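Local coordinates for UDP-D-quinovosamine 4-dehydrogenase (Vibrio fischeri, PDB 3NKL), which oxidises the 4-position of UDP-D-quinovosamine, and is represented here by the CoA-binding-family domain of a longer membrane protein, at the interface of chains A and B. Coordinates in Å, arbitrary orientation; residue numbers count along the deposited sequence, not the author numbering. Chains: chain A/B, UDP-D-quinovosamine 4-dehydrogenase.

The interface of chains A and B. Residues chain A 14, 17-18, 47; chain B 74, 101, 104-105.
B:Leu101 sets its forked end against one face of the chain A helix 14-25, meeting A:Ser14, A:Leu17 and A:Gln18. Both methyls of B:Leu101 reach chain A because chi1 (-164°) carries CG away from the backbone N: B:Leu101 CD2 lies 3.8 Å from A:Leu17 CB, and B:Leu101 CD1 sits 3.7 Å from the backbone carbonyl O of A:Ser14. The contact to A:Leu17 is thus made mainly at the root of that side chain, its CB. A:Gln18 runs obliquely across the same leucine, its CG 3.9 Å from B:Leu101 CD1, so the aliphatic stem of a polar residue completes the apolar centre.

Farther along the short helix 101-105 of chain B, B:Val105 passes A:Gln18 in the opposite direction; its CG2 packs 4.0 Å from A:Gln18 CB. On the other flank, the ring of B:Pro74 presents CG to A:Ser14 CB. A:Gln47, bent at chi2 (-64°), crosses B:Leu101 at about a right angle and brings its amide NE2 to the CD2 methyl.

The polar rim is organised by the A:Gln18 amide. A:Gln18 NE2 donates to A:Ser14 OG, one helical turn earlier, at 2.9 Å and only 3° out of the amide plane, which should fix the rotation of the amide. At the opposite end, A:Gln18 OE1 lies 2.7 Å from water 1, which is also 3.2 Å from B:Val105 O, giving a water-mediated link between chains. This patch hides 206 Å² of protein surface in all. Although the structure alone does not establish that the full-length protein pairs this way, the patch and its two-fold twin help join the two copies of the domain in this assembly.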
# COMPACT_ATOMS: atom_id res chain seq x y z
N SER A 14 -0.25 -2.59 -0.33
CA SER A 14 -1.20 -3.53 0.26
C SER A 14 -1.82 -4.40 -0.83
O SER A 14 -1.89 -5.61 -0.69
CB SER A 14 -2.30 -2.80 1.04
OG SER A 14 -3.22 -3.75 1.54
N LEU A 17 0.67 -7.06 -2.44
CA LEU A 17 1.02 -8.15 -1.53
C LEU A 17 -0.18 -9.09 -1.42
O LEU A 17 -0.03 -10.31 -1.43
CB LEU A 17 1.45 -7.63 -0.15
CG LEU A 17 2.70 -6.73 -0.07
CD1 LEU A 17 3.15 -6.50 1.36
CD2 LEU A 17 3.86 -7.32 -0.88
N GLN A 18 -1.38 -8.51 -1.31
CA GLN A 18 -2.59 -9.33 -1.24
C GLN A 18 -2.74 -10.13 -2.53
O GLN A 18 -3.13 -11.30 -2.49
CB GLN A 18 -3.83 -8.48 -0.97
CG GLN A 18 -3.81 -7.82 0.42
CD GLN A 18 -5.12 -7.14 0.69
OE1 GLN A 18 -6.17 -7.77 0.60
NE2 GLN A 18 -5.08 -5.86 1.00
N GLN A 47 5.87 -11.52 1.24
CA GLN A 47 5.14 -12.63 0.60
C GLN A 47 6.13 -13.67 0.05
O GLN A 47 5.88 -14.34 -0.97
CB GLN A 47 4.19 -12.11 -0.48
CG GLN A 47 2.98 -11.33 0.11
CD GLN A 47 2.10 -12.24 0.97
OE1 GLN A 47 1.67 -13.30 0.52
NE2 GLN A 47 1.85 -11.84 2.21
N PRO B 74 0.10 -2.03 6.20
CA PRO B 74 0.28 -3.49 6.22
C PRO B 74 1.39 -3.95 5.26
O PRO B 74 1.93 -5.05 5.41
CB PRO B 74 -1.10 -4.02 5.77
CG PRO B 74 -1.73 -2.88 5.02
CD PRO B 74 -1.26 -1.64 5.79
N LEU B 101 -1.14 -7.89 7.05
CA LEU B 101 -1.56 -8.16 5.69
C LEU B 101 -2.26 -9.51 5.52
O LEU B 101 -3.33 -9.60 4.93
CB LEU B 101 -0.36 -8.07 4.74
CG LEU B 101 -1.06 -7.97 3.38
CD1 LEU B 101 -0.90 -6.61 2.71
CD2 LEU B 101 -0.78 -9.15 2.49
N LEU B 104 -5.72 -9.67 6.56
CA LEU B 104 -6.66 -8.88 5.76
C LEU B 104 -7.07 -9.63 4.50
O LEU B 104 -8.18 -9.45 3.99
CB LEU B 104 -6.03 -7.56 5.34
CG LEU B 104 -5.73 -6.64 6.51
CD1 LEU B 104 -5.08 -5.38 5.95
CD2 LEU B 104 -7.03 -6.32 7.21
N VAL B 105 -6.18 -10.45 3.97
CA VAL B 105 -6.40 -10.94 2.60
C VAL B 105 -7.56 -11.94 2.52
O VAL B 105 -8.43 -11.84 1.64
CB VAL B 105 -5.09 -11.49 1.94
CG1 VAL B 105 -4.56 -12.65 2.72
CG2 VAL B 105 -5.35 -11.88 0.48
O HOH W 1 -7.97 -9.50 -0.50